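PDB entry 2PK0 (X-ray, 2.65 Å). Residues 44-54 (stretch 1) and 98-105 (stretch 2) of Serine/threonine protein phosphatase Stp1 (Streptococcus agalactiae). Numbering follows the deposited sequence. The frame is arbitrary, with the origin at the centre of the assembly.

Stretch 1, residues 44-54: GGHRAGNIASE
Stretch 2 (98-105) DYKGMGTT

No hydrogen bond crosses between these two stretches; the contact, which buries 467 Å² counted over both sides, rests on close packing of small residues, one methionine and one tyrosine. Stretch 1 begins as an irregular loop, Gly 44 to Arg 47, and becomes a helix from Ala 48 that continues beyond Glu 54. Arg 47 occupies the N-cap position with phi/psi of 79/1°, following His 46 at 18/80°; the helical residues then lie between -60 and -75° in phi and between -30 and -50° in psi. Backbone bonds from Ile 51 N to Arg 47 O (3.1 Å), Ala 52 N to Ala 48 O (3.2 Å) and Glu 54 N to Asn 50 O (3.1 Å) set its pitch.

Stretch 2 makes a type II turn from Tyr 99 to Met 102, with Lys 100 at -68/114° and Gly 101 at 69/41°, the positive phi favouring glycine, and then extends through the short strand Gly 103-Thr 104. The register is fixed by CA-CA distances of 4.8 Å for Gly 44 to Met 102, 5.8 Å for Ala 52 to Gly 103 and 5.7 Å for Ser 53 to Thr 104, so both chains advance in the same sense along the contact.

The closest backbone approach is at Gly 44, phi/psi 126/136°, whose CA lies 3.6 Å from Gly 101 O and 3.8 Å from Lys 100 O. A CB here would point into stretch 2, crowd Gly 101 O and Met 102 CA, and clash with Ala 48 CB; the backbone angles alone already call for glycine.

Ala 48 and Ala 52, one helical turn apart, both direct CB toward stretch 2, and their short side chains let the backbones come near. Ala 48 CB meets Tyr 99 CD2 at 3.7 Å, oblique to the ring. Tyr 99 (chi1 -75°, m; chi2 125°) leaves its CA sideways, but the end of the side chain comes nearer the helix, and His 46 O sits at the ring edge, 4.4 Å from CE2.

Met 102 is buried, with chi1 t (177°) and chi2 and chi3 between wells at 149° and 100°. Met 102 SD lies 3.4 Å from Ala 48 O, 4.0 Å from Ala 48 CB and 4.5 Å from Ile 51 CG2, while Met 102 CG packs 3.9 Å from Ala 52 CB. Ile 51 (m, m) thus adds a branched apolar flank to the sulfur.

Ala 52 CB also lies 3.9 Å from Gly 103 O. Thr 104 (t, 179°) points toward the helix; its CG2 is 3.8 Å from Ala 52 O, and its OG1, 4.1 Å from Ser 53 CB, donates instead to Thr 105 O at 2.7 Å, satisfying the buried hydroxyl within its own stretch. Ser 53 (p, 67°) points sideways and keeps OG 3.1 Å from both Gly 49 O and Asn 50 O, a polar group accommodated by the helix backbone.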

# COMPACT_ATOMS: atom_id res chain seq x y z
N GLY A 44 1.29 6.62 15.24
CA GLY A 44 0.94 7.58 16.28
C GLY A 44 0.29 6.91 17.46
O GLY A 44 -0.58 6.05 17.27
N GLY A 45 0.71 7.29 18.67
CA GLY A 45 0.21 6.68 19.91
C GLY A 45 -1.28 6.84 20.17
O GLY A 45 -1.90 7.73 19.59
N HIS A 46 -1.82 5.99 21.04
CA HIS A 46 -3.28 5.86 21.34
C HIS A 46 -4.30 6.46 20.35
O HIS A 46 -4.83 7.56 20.55
CB HIS A 46 -3.62 6.24 22.80
CG HIS A 46 -2.68 7.24 23.43
ND1 HIS A 46 -2.69 8.58 23.10
CD2 HIS A 46 -1.73 7.08 24.37
CE1 HIS A 46 -1.76 9.20 23.81
NE2 HIS A 46 -1.17 8.32 24.59
N ARG A 47 -4.53 5.69 19.28
CA ARG A 47 -5.58 5.90 18.26
C ARG A 47 -5.35 6.94 17.16
O ARG A 47 -6.20 7.12 16.30
CB ARG A 47 -7.01 5.96 18.86
CG ARG A 47 -7.33 4.77 19.75
CD ARG A 47 -8.78 4.38 19.74
NE ARG A 47 -9.19 3.80 18.45
CZ ARG A 47 -9.02 2.53 18.10
NH1 ARG A 47 -8.45 1.66 18.93
NH2 ARG A 47 -9.44 2.12 16.90
N ALA A 48 -4.19 7.60 17.17
CA ALA A 48 -3.87 8.57 16.11
C ALA A 48 -3.51 7.86 14.81
O ALA A 48 -3.73 8.40 13.73
CB ALA A 48 -2.73 9.49 16.54
N GLY A 49 -2.95 6.66 14.94
CA GLY A 49 -2.61 5.84 13.79
C GLY A 49 -3.84 5.22 13.19
O GLY A 49 -3.93 5.08 11.97
N ASN A 50 -4.80 4.87 14.05
CA ASN A 50 -6.09 4.31 13.62
C ASN A 50 -6.92 5.32 12.85
O ASN A 50 -7.44 5.00 11.79
CB ASN A 50 -6.90 3.78 14.80
CG ASN A 50 -6.12 2.82 15.65
OD1 ASN A 50 -5.19 3.21 16.35
ND2 ASN A 50 -6.49 1.54 15.61
N ILE A 51 -7.02 6.53 13.41
CA ILE A 51 -7.79 7.63 12.83
C ILE A 51 -7.23 8.01 11.45
O ILE A 51 -7.97 8.06 10.48
CB ILE A 51 -7.84 8.87 13.81
CG1 ILE A 51 -8.79 8.61 14.98
CG2 ILE A 51 -8.30 10.14 13.11
CD1 ILE A 51 -10.27 8.56 14.60
N ALA A 52 -5.92 8.19 11.35
CA ALA A 52 -5.30 8.65 10.12
C ALA A 52 -5.49 7.68 8.97
O ALA A 52 -5.79 8.09 7.83
CB ALA A 52 -3.82 8.93 10.34
N SER A 53 -5.31 6.39 9.27
CA SER A 53 -5.43 5.32 8.27
C SER A 53 -6.87 5.13 7.82
O SER A 53 -7.14 5.12 6.62
CB SER A 53 -4.82 4.01 8.77
OG SER A 53 -5.52 3.44 9.86
N GLU A 54 -7.80 5.03 8.76
CA GLU A 54 -9.22 4.95 8.40
C GLU A 54 -9.78 6.22 7.74
O GLU A 54 -10.62 6.13 6.86
CB GLU A 54 -10.08 4.52 9.59
CG GLU A 54 -11.55 4.32 9.23
CD GLU A 54 -12.34 3.64 10.32
OE1 GLU A 54 -11.73 3.28 11.36
OE2 GLU A 54 -13.57 3.46 10.13
N ASP A 98 -4.29 16.90 20.81
CA ASP A 98 -2.90 16.58 21.03
C ASP A 98 -2.57 15.15 20.57
O ASP A 98 -2.39 14.25 21.40
CB ASP A 98 -2.55 16.79 22.49
CG ASP A 98 -1.28 17.57 22.65
OD1 ASP A 98 -0.58 17.75 21.62
OD2 ASP A 98 -0.98 18.01 23.78
N TYR A 99 -2.50 14.95 19.25
CA TYR A 99 -2.16 13.65 18.68
C TYR A 99 -0.70 13.67 18.25
O TYR A 99 -0.36 14.16 17.16
CB TYR A 99 -3.04 13.32 17.48
CG TYR A 99 -4.45 12.90 17.82
CD1 TYR A 99 -5.55 13.56 17.26
CD2 TYR A 99 -4.70 11.84 18.69
CE1 TYR A 99 -6.84 13.18 17.54
CE2 TYR A 99 -6.00 11.46 18.98
CZ TYR A 99 -7.06 12.14 18.41
OH TYR A 99 -8.35 11.77 18.69
N LYS A 100 0.15 13.13 19.11
CA LYS A 100 1.58 13.12 18.88
C LYS A 100 1.95 12.23 17.70
O LYS A 100 1.75 11.02 17.76
CB LYS A 100 2.31 12.64 20.14
CG LYS A 100 1.84 13.28 21.44
CD LYS A 100 2.09 14.79 21.46
CE LYS A 100 2.26 15.30 22.88
NZ LYS A 100 1.28 14.68 23.82
N GLY A 101 2.46 12.84 16.63
CA GLY A 101 3.02 12.10 15.50
C GLY A 101 2.02 11.34 14.65
O GLY A 101 2.28 10.21 14.24
N MET A 102 0.87 11.95 14.39
CA MET A 102 -0.16 11.35 13.56
C MET A 102 0.22 11.35 12.10
O MET A 102 0.67 12.38 11.57
CB MET A 102 -1.48 12.10 13.72
CG MET A 102 -2.57 11.58 12.84
SD MET A 102 -4.16 11.81 13.61
CE MET A 102 -4.68 13.25 12.77
N GLY A 103 0.03 10.21 11.44
CA GLY A 103 0.31 10.11 10.03
C GLY A 103 0.07 8.73 9.48
O GLY A 103 -0.07 7.77 10.24
N THR A 104 0.03 8.62 8.15
CA THR A 104 -0.15 7.33 7.53
C THR A 104 0.64 7.16 6.23
O THR A 104 0.92 8.12 5.54
CB THR A 104 -1.63 7.01 7.28
OG1 THR A 104 -1.73 5.73 6.64
CG2 THR A 104 -2.28 8.06 6.40
N THR A 105 1.02 5.92 5.90
CA THR A 105 1.46 5.64 4.54
C THR A 105 0.24 5.58 3.62
O THR A 105 -0.89 5.47 4.11
CB THR A 105 2.19 4.28 4.40
OG1 THR A 105 1.23 3.21 4.51
CG2 THR A 105 3.26 4.12 5.43